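Thioredoxin Reductase (Burkholderia cenocepacia, PDB 4F82) probably acts as a Prx5-type peroxiredoxin, a thiol peroxidase that reduces hydrogen peroxide and organic hydroperoxides, rather than as a reductase of thioredoxin. Local coordinates at residues A58-P61 and T62-A65; M97-W100 and G101-L104; M113-G116 and S117-F120; Q128-S131 and A132-M135. All coordinates share one frame; numbering follows the deposited sequence.

Interaction 1 of 4, residues A58-P61 and T62-A65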
loop_
_atom_site.group_PDB
_atom_site.type_symbol
_atom_site.label_atom_id
_atom_site.label_comp_id
_atom_site.label_asym_id
_atom_site.label_seq_id
_atom_site.Cartn_x
_atom_site.Cartn_y
_atom_site.Cartn_z
ATOM N N ALA A 58 -3.712 -1.359 -5.297
ATOM C CA ALA A 58 -4.963 -1.724 -4.629
ATOM C C ALA A 58 -5.743 -0.460 -4.242
ATOM O O ALA A 58 -5.149 0.588 -3.929
ATOM C CB ALA A 58 -4.685 -2.583 -3.389
ATOM N N PHE A 59 -7.076 -0.576 -4.256
ATOM C CA PHE A 59 -7.999 0.487 -3.862
ATOM C C PHE A 59 -8.069 1.726 -4.771
ATOM O O PHE A 59 -8.715 2.704 -4.420
ATOM C CB PHE A 59 -7.749 0.881 -2.405
ATOM C CG PHE A 59 -8.170 -0.200 -1.411
ATOM C CD1 PHE A 59 -9.510 -0.345 -1.047
ATOM C CD2 PHE A 59 -7.238 -1.074 -0.865
ATOM C CE1 PHE A 59 -9.905 -1.329 -0.153
ATOM C CE2 PHE A 59 -7.630 -2.061 0.042
ATOM C CZ PHE A 59 -8.965 -2.189 0.396
ATOM N N THR A 60 -7.405 1.697 -5.922
ATOM C CA THR A 60 -7.447 2.839 -6.850
ATOM C C THR A 60 -8.594 2.675 -7.872
ATOM O O THR A 60 -9.103 1.569 -8.075
ATOM C CB THR A 60 -6.042 3.112 -7.538
ATOM O OG1 THR A 60 -5.662 2.000 -8.362
ATOM C CG2 THR A 60 -4.966 3.363 -6.504
ATOM N N PRO A 61 -9.023 3.782 -8.497
ATOM C CA PRO A 61 -10.327 3.683 -9.156
ATOM C C PRO A 61 -10.421 2.774 -10.371
ATOM O O PRO A 61 -11.376 2.000 -10.446
ATOM C CB PRO A 61 -10.634 5.129 -9.533
ATOM C CG PRO A 61 -9.983 5.929 -8.357
ATOM C CD PRO A 61 -8.664 5.192 -8.191
ATOM N N THR A 62 -9.473 2.822 -11.300
ATOM C CA THR A 62 -9.700 2.023 -12.514
ATOM C C THR A 62 -9.407 0.563 -12.191
ATOM O O THR A 62 -10.158 -0.356 -12.582
ATOM C CB THR A 62 -8.881 2.526 -13.688
ATOM O OG1 THR A 62 -9.352 3.835 -14.069
ATOM C CG2 THR A 62 -8.996 1.574 -14.888
ATOM N N CYS A 63 -8.315 0.356 -11.459
ATOM C CA CYS A 63 -8.019 -0.949 -10.862
ATOM C C CYS A 63 -9.213 -1.613 -10.173
ATOM O O CYS A 63 -9.469 -2.803 -10.374
ATOM C CB CYS A 63 -6.887 -0.817 -9.853
ATOM S SG CYS A 63 -5.289 -0.301 -10.578
ATOM N N SER A 64 -9.926 -0.855 -9.358
ATOM C CA SER A 64 -11.005 -1.384 -8.530
ATOM C C SER A 64 -12.356 -1.529 -9.244
ATOM O O SER A 64 -13.066 -2.526 -9.032
ATOM C CB SER A 64 -11.231 -0.499 -7.290
ATOM O OG SER A 64 -10.101 -0.492 -6.444
ATOM N N ALA A 65 -12.729 -0.524 -10.033
ATOM C CA ALA A 65 -14.051 -0.467 -10.678
ATOM C C ALA A 65 -14.111 -1.319 -11.954
ATOM O O ALA A 65 -15.160 -1.829 -12.349
ATOM C CB ALA A 65 -14.398 1.008 -11.036
#

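Interaction 2 of 4, residues M97-W100 and G101-L104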
loop_
_atom_site.group_PDB
_atom_site.type_symbol
_atom_site.label_atom_id
_atom_site.label_comp_id
_atom_site.label_asym_id
_atom_site.label_seq_id
_atom_site.Cartn_x
_atom_site.Cartn_y
_atom_site.Cartn_z
ATOM N N MET A 97 -3.687 -6.247 0.021
ATOM C CA MET A 97 -4.234 -7.102 -1.060
ATOM C C MET A 97 -5.320 -8.036 -0.552
ATOM O O MET A 97 -6.317 -8.247 -1.230
ATOM C CB MET A 97 -3.139 -7.916 -1.739
ATOM C CG MET A 97 -2.154 -7.046 -2.504
ATOM S SD MET A 97 -2.874 -6.253 -3.981
ATOM C CE MET A 97 -2.736 -7.630 -5.158
ATOM N N GLY A 98 -5.135 -8.557 0.658
ATOM C CA GLY A 98 -6.156 -9.356 1.304
ATOM C C GLY A 98 -7.476 -8.616 1.499
ATOM O O GLY A 98 -8.532 -9.108 1.130
ATOM N N ALA A 99 -7.416 -7.425 2.077
ATOM C CA ALA A 99 -8.606 -6.623 2.322
ATOM C C ALA A 99 -9.255 -6.222 1.006
ATOM O O ALA A 99 -10.480 -6.211 0.879
ATOM C CB ALA A 99 -8.221 -5.366 3.113
ATOM N N TRP A 100 -8.434 -5.848 0.039
ATOM C CA TRP A 100 -8.966 -5.471 -1.266
ATOM C C TRP A 100 -9.676 -6.648 -1.918
ATOM O O TRP A 100 -10.770 -6.480 -2.472
ATOM C CB TRP A 100 -7.815 -5.029 -2.158
ATOM C CG TRP A 100 -8.199 -4.217 -3.356
ATOM C CD1 TRP A 100 -9.221 -3.297 -3.468
ATOM C CD2 TRP A 100 -7.547 -4.253 -4.620
ATOM N NE1 TRP A 100 -9.233 -2.762 -4.748
ATOM C CE2 TRP A 100 -8.206 -3.325 -5.465
ATOM C CE3 TRP A 100 -6.458 -4.986 -5.125
ATOM C CZ2 TRP A 100 -7.816 -3.118 -6.794
ATOM C CZ3 TRP A 100 -6.058 -4.767 -6.436
ATOM C CH2 TRP A 100 -6.735 -3.836 -7.255
ATOM N N GLY A 101 -9.067 -7.839 -1.854
ATOM C CA GLY A 101 -9.640 -9.011 -2.518
ATOM C C GLY A 101 -10.998 -9.347 -1.912
ATOM O O GLY A 101 -11.920 -9.725 -2.620
ATOM N N ARG A 102 -11.119 -9.224 -0.592
ATOM C CA ARG A 102 -12.394 -9.474 0.081
ATOM C C ARG A 102 -13.421 -8.424 -0.364
ATOM O O ARG A 102 -14.583 -8.750 -0.625
ATOM C CB ARG A 102 -12.229 -9.444 1.603
ATOM C CG ARG A 102 -11.441 -10.629 2.180
ATOM C CD ARG A 102 -11.561 -10.710 3.737
ATOM N NE ARG A 102 -11.054 -9.499 4.405
ATOM C CZ ARG A 102 -9.756 -9.296 4.653
ATOM N NH1 ARG A 102 -8.881 -10.227 4.293
ATOM N NH2 ARG A 102 -9.331 -8.186 5.255
ATOM N N ASP A 103 -13.004 -7.169 -0.471
ATOM C CA ASP A 103 -13.946 -6.152 -0.938
ATOM C C ASP A 103 -14.433 -6.494 -2.354
ATOM O O ASP A 103 -15.596 -6.280 -2.666
ATOM C CB ASP A 103 -13.312 -4.774 -0.934
ATOM C CG ASP A 103 -13.319 -4.138 0.415
ATOM O OD1 ASP A 103 -13.945 -4.710 1.337
ATOM O OD2 ASP A 103 -12.710 -3.049 0.549
ATOM N N LEU A 104 -13.570 -7.074 -3.189
ATOM C CA LEU A 104 -13.925 -7.324 -4.601
ATOM C C LEU A 104 -14.389 -8.760 -4.897
ATOM O O LEU A 104 -14.601 -9.111 -6.066
ATOM C CB LEU A 104 -12.735 -6.981 -5.521
ATOM C CG LEU A 104 -12.208 -5.532 -5.490
ATOM C CD1 LEU A 104 -10.919 -5.452 -6.295
ATOM C CD2 LEU A 104 -13.237 -4.556 -6.038
HETATM O O HOH W 1 -11.941 -5.677 3.002
#

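Interaction 3 of 4, residues M113-G116 and S117-F120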
loop_
_atom_site.group_PDB
_atom_site.type_symbol
_atom_site.label_atom_id
_atom_site.label_comp_id
_atom_site.label_asym_id
_atom_site.label_seq_id
_atom_site.Cartn_x
_atom_site.Cartn_y
_atom_site.Cartn_z
ATOM N N MET A 113 -1.952 -11.361 -5.485
ATOM C CA MET A 113 -0.532 -11.625 -5.280
ATOM C C MET A 113 0.241 -10.320 -5.007
ATOM O O MET A 113 0.488 -9.489 -5.905
ATOM C CB MET A 113 0.030 -12.403 -6.473
ATOM C CG MET A 113 -0.742 -13.718 -6.799
ATOM S SD MET A 113 -0.523 -14.890 -5.466
ATOM C CE MET A 113 1.010 -15.621 -5.991
ATOM N N ALA A 114 0.610 -10.153 -3.737
ATOM C CA ALA A 114 1.292 -8.956 -3.254
ATOM C C ALA A 114 2.753 -8.945 -3.698
ATOM O O ALA A 114 3.505 -9.863 -3.390
ATOM C CB ALA A 114 1.238 -8.955 -1.722
ATOM N N ASP A 115 3.176 -7.896 -4.400
ATOM C CA ASP A 115 4.593 -7.735 -4.718
ATOM C C ASP A 115 5.033 -6.444 -4.002
ATOM O O ASP A 115 5.532 -5.502 -4.633
ATOM C CB ASP A 115 4.753 -7.573 -6.244
ATOM C CG ASP A 115 6.208 -7.496 -6.684
ATOM O OD1 ASP A 115 7.079 -8.137 -6.060
ATOM O OD2 ASP A 115 6.497 -6.754 -7.666
ATOM N N GLY A 116 4.830 -6.384 -2.687
ATOM C CA GLY A 116 4.989 -5.097 -1.980
ATOM C C GLY A 116 6.416 -4.525 -1.902
ATOM O O GLY A 116 6.618 -3.344 -1.551
ATOM N N SER A 117 7.424 -5.335 -2.229
ATOM C CA SER A 117 8.792 -4.816 -2.316
ATOM C C SER A 117 9.172 -4.444 -3.752
ATOM O O SER A 117 10.296 -3.978 -4.005
ATOM C CB SER A 117 9.777 -5.884 -1.789
ATOM O OG SER A 117 9.597 -6.121 -0.396
ATOM N N ALA A 118 8.245 -4.715 -4.678
ATOM C CA ALA A 118 8.409 -4.502 -6.113
ATOM C C ALA A 118 9.485 -5.387 -6.727
ATOM O O ALA A 118 9.955 -5.099 -7.833
ATOM C CB ALA A 118 8.668 -3.027 -6.435
ATOM N N ALA A 119 9.842 -6.475 -6.034
ATOM C CA ALA A 119 10.884 -7.379 -6.516
ATOM C C ALA A 119 10.525 -8.046 -7.838
ATOM O O ALA A 119 11.369 -8.094 -8.739
ATOM C CB ALA A 119 11.263 -8.435 -5.461
ATOM N N PHE A 120 9.308 -8.582 -7.952
ATOM C CA PHE A 120 8.869 -9.244 -9.186
ATOM C C PHE A 120 8.763 -8.225 -10.335
ATOM O O PHE A 120 9.202 -8.469 -11.468
ATOM C CB PHE A 120 7.497 -9.891 -8.943
ATOM C CG PHE A 120 7.009 -10.789 -10.076
ATOM C CD1 PHE A 120 7.872 -11.691 -10.719
ATOM C CD2 PHE A 120 5.667 -10.785 -10.432
ATOM C CE1 PHE A 120 7.398 -12.520 -11.747
ATOM C CE2 PHE A 120 5.181 -11.643 -11.441
ATOM C CZ PHE A 120 6.044 -12.491 -12.091
HETATM O O HOH W 2 8.004 -7.702 -3.643
#

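Interaction 4 of 4, residues Q128-S131 and A132-M135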
loop_
_atom_site.group_PDB
_atom_site.type_symbol
_atom_site.label_atom_id
_atom_site.label_comp_id
_atom_site.label_asym_id
_atom_site.label_seq_id
_atom_site.Cartn_x
_atom_site.Cartn_y
_atom_site.Cartn_z
ATOM N N GLN A 128 7.020 1.659 -12.831
ATOM C CA GLN A 128 6.924 3.084 -13.211
ATOM C C GLN A 128 6.976 3.900 -11.945
ATOM O O GLN A 128 6.733 3.378 -10.861
ATOM C CB GLN A 128 5.624 3.393 -13.981
ATOM C CG GLN A 128 4.377 2.830 -13.289
ATOM C CD GLN A 128 3.060 3.318 -13.900
ATOM O OE1 GLN A 128 2.992 4.394 -14.530
ATOM N NE2 GLN A 128 1.997 2.535 -13.697
ATOM N N ASP A 129 7.282 5.183 -12.084
ATOM C CA ASP A 129 7.387 6.074 -10.919
ATOM C C ASP A 129 6.096 6.866 -10.789
ATOM O O ASP A 129 5.830 7.775 -11.599
ATOM C CB ASP A 129 8.555 7.027 -11.125
ATOM C CG ASP A 129 8.838 7.880 -9.907
ATOM O OD1 ASP A 129 8.019 7.912 -8.958
ATOM O OD2 ASP A 129 9.882 8.552 -9.896
ATOM N N LEU A 130 5.270 6.505 -9.804
ATOM C CA LEU A 130 4.021 7.230 -9.582
ATOM C C LEU A 130 4.155 8.154 -8.364
ATOM O O LEU A 130 3.208 8.347 -7.630
ATOM C CB LEU A 130 2.824 6.255 -9.474
ATOM C CG LEU A 130 2.444 5.501 -10.784
ATOM C CD1 LEU A 130 1.243 4.546 -10.628
ATOM C CD2 LEU A 130 2.120 6.552 -11.839
ATOM N N SER A 131 5.340 8.720 -8.166
ATOM C CA SER A 131 5.587 9.600 -7.019
ATOM C C SER A 131 4.727 10.832 -7.020
ATOM O O SER A 131 4.315 11.314 -5.962
ATOM C CB SER A 131 7.044 10.054 -6.981
ATOM O OG SER A 131 7.841 8.935 -6.631
ATOM N N ALA A 132 4.476 11.356 -8.211
ATOM C CA ALA A 132 3.772 12.609 -8.333
ATOM C C ALA A 132 2.372 12.471 -7.713
ATOM O O ALA A 132 1.764 13.468 -7.287
ATOM C CB ALA A 132 3.690 13.004 -9.789
ATOM N N ARG A 133 1.857 11.238 -7.648
ATOM C CA ARG A 133 0.522 11.061 -7.071
ATOM C C ARG A 133 0.595 10.394 -5.695
ATOM O O ARG A 133 -0.422 9.930 -5.133
ATOM C CB ARG A 133 -0.442 10.373 -8.045
ATOM C CG ARG A 133 -0.185 8.926 -8.275
ATOM C CD ARG A 133 -1.028 8.427 -9.461
ATOM N NE ARG A 133 -0.641 9.031 -10.746
ATOM C CZ ARG A 133 -0.927 8.476 -11.914
ATOM N NH1 ARG A 133 -1.566 7.312 -11.928
ATOM N NH2 ARG A 133 -0.551 9.052 -13.046
ATOM N N GLY A 134 1.796 10.403 -5.126
ATOM C CA GLY A 134 1.989 9.916 -3.767
ATOM C C GLY A 134 1.998 8.395 -3.660
ATOM O O GLY A 134 1.659 7.833 -2.597
ATOM N N MET A 135 2.373 7.705 -4.743
ATOM C CA MET A 135 2.382 6.246 -4.710
ATOM C C MET A 135 3.774 5.631 -4.854
ATOM O O MET A 135 3.919 4.380 -4.829
ATOM C CB MET A 135 1.483 5.697 -5.829
ATOM C CG MET A 135 -0.021 5.833 -5.577
ATOM S SD MET A 135 -0.987 5.711 -7.111
ATOM C CE MET A 135 -0.902 3.932 -7.445
HETATM O O HOH W 3 5.116 10.326 -10.937
#

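Interaction 1 of 4, residues A58-P61 and T62-A65
The backbone of 58-61 runs as a loop up to Thr60, the N-cap residue, and at Pro61 enters the helix that carries 62-65. The first two bonds of this turn are Ser64 N to Thr60 O at 2.9 Å and Ala65 N to Pro61 O at 2.9 Å. Thr60 O takes a second donor as well. Ser64 OG donates to Thr60 O at 2.8 Å, arriving 32° out of the carbonyl plane. Two bonds from one residue therefore grip this oxygen. The Ser64 hydroxyl lies beside its own backbone N (chi1 -64°), which turns it back toward the start of the helix. There it also passes close to the carbonyl carbon of Phe59, and it accepts a hydrogen bond from Trp100 NE1.

On another flank of the turn, Thr60 OG1 lies close to Cys63, 3.2 Å from Cys63 SG and 3.4 Å from Cys63 CB. Thr60 OG1 is hydrogen-bonded to Gly57 O, which ties the threonine to the loop before it. Pro56, Trp100 and Arg141 also touch Cys63. Phe95 of the second subunit packs on Thr60 and Pro61.

Cys63 is the predicted peroxidatic residue, expected to pass through a sulfenic acid. Arg141 lies beside it. Pro56, Thr60 and Cys63 form the PxxxTxxC active-site motif of peroxiredoxins, with the cysteine in the first turn of the helix.

Interaction 2 of 4, residues M97-W100 and G101-L104
Leu104 lays its CD1 methyl over one face of the Trp100 indole. This is a CH-pi contact: Leu104 CD1 is 3.6 Å from the centroid of the five-membered ring of Trp100, only 18° off the ring normal. The two residues are one turn apart at the end of helix 94-103, the helix of a beta-alpha-beta unit with strands 85-90 and 111-114 in the thioredoxin-like fold. The methyl sits nearest the bond between NE1 and CE2, with Leu104 CD1 to Trp100 CE2 at 3.5 Å. The indole swings out opposite its backbone N (chi1 -162°), and this places its face under the leucine methyl. The bond of its NE1 to Ser64 probably helps to set the turn of the ring. Cys63 and Val68 of helix 61-80 pack against it too.

Backbone bonds run through the whole stretch, from Gly101 N to Met97 O and on to Leu104 N with Trp100 O. Leu104 is the first residue to leave helical angles.

On the outer side, the Arg102 chain bends at chi3 (-60°) and folds back along the helix. Its guanidinium then lies flat against the previous turn. Ala99 CA and Gly98 O meet the same face, with Arg102 NH2 3.4 Å from Ala99 CA. Gly98 O is above the plane and is not bonded to Arg102 NH1. Ala99 also packs against Phe59 of the second subunit. Water 1 joins the last turns: it donates to Ala99 O at 2.6 Å, and weakly to Asp103 OD1 at 2.8 Å.

Interaction 3 of 4, residues M113-G116 and S117-F120
Ser117 and Ala118 complete a type I beta turn that starts at Asp115 and leads from strand 111-114 into helix 119-124. Ser117 N donates to water 2 at 2.8 Å. The Ser117 hydroxyl reaches the second subunit, where it has weak hydrogen bonds with Ser131 O and Gly136 N. Ala118 N closes the turn on Asp115 O at 2.8 Å. This donor sits 50° out of the carbonyl plane, so it does not follow a lone pair. Ala118 is the N-cap residue and has a positive phi of 65°. Ala119 N opens the helix. It gives a long bond to water 2 at 3.3 Å, and the water in turn donates to Asp115 OD1 at 2.6 Å.

Phe120 N then meets the same carboxylate. With CG opposite its backbone N (chi1 -176°), the Asp115 side chain reaches Phe120 N directly and Ala119 N through water 2. Its OD2 is held by Thr121 OG1. The Phe120 ring leads away to pack on Leu16, Ala19 and Leu21. The bond itself is fairly straight: Phe120 N meets Asp115 OD1 at 3.0 Å, on the syn side and somewhat out of the carboxylate plane.

Interaction 4 of 4, residues Q128-S131 and A132-M135
Leu130 O is held by two backbone N-H groups that reach it from opposite faces of its carbonyl plane. Met135 N comes to Leu130 O from one face at 3.1 Å and Arg133 N from the other at 3.2 Å. Neither lies on a lone pair. Gly134 N adds a bond to Ser131 O at 2.8 Å. The pair from Met135 to Leu130 and from Gly134 to Ser131, with Gly134 at a positive phi of 77°, is the bonding pattern of a Schellman motif. Here it closes a single tight turn.

Arg133 and Met135 each lie side by side with Leu130, pointing the same way as it. Leu130 CD2 stands over the centre of the Arg133 guanidinium, 3.6 Å from Arg133 CZ, so a methyl covers one flat face of the charged group. The other branch, Leu130 CD1, meets Met135 CE at 3.9 Å. The arginine gets there by folding its chain at chi3 (66°). Across the dimer, Asp93 of the second subunit packs on Met135.

Before the turn, Asp129 OD1 takes two donors from Ser131. Ser131 OG donates to the syn lone pair of Asp129 OD1 at 2.5 Å, and Ser131 N meets it on the anti side, making an Asx turn. Water 3 bridges Asp129 O and Ala132 N.

Leu130 pairs with Gly136 through the backbone and packs on Arg138. The turn links strand 127-129 to its antiparallel neighbour, strand 137-147, and Pro56, in the loop leading to helix 61-80, touches both Leu130 and Met135.

How the interactions relate
The four contacts follow one another along the chain, all within the thioredoxin-like fold. Interactions 1 and 2 lie about 11 Å apart between centres and touch directly, since helices 61-80 and 94-103 meet near the predicted active-site cysteine. Interaction 2 also packs against strand 111-114, where interaction 3 begins, with centres about 16 Å apart. Interactions 3 and 4 reach the same mixed sheet and are likewise about 16 Å apart. Interaction 4 meets interaction 1 through Met135 CE and Thr60 CG2, 4.2 Å apart. All four touch the second subunit, so the dimer interface draws on parts near the active site and, in interaction 3, on a turn away from it.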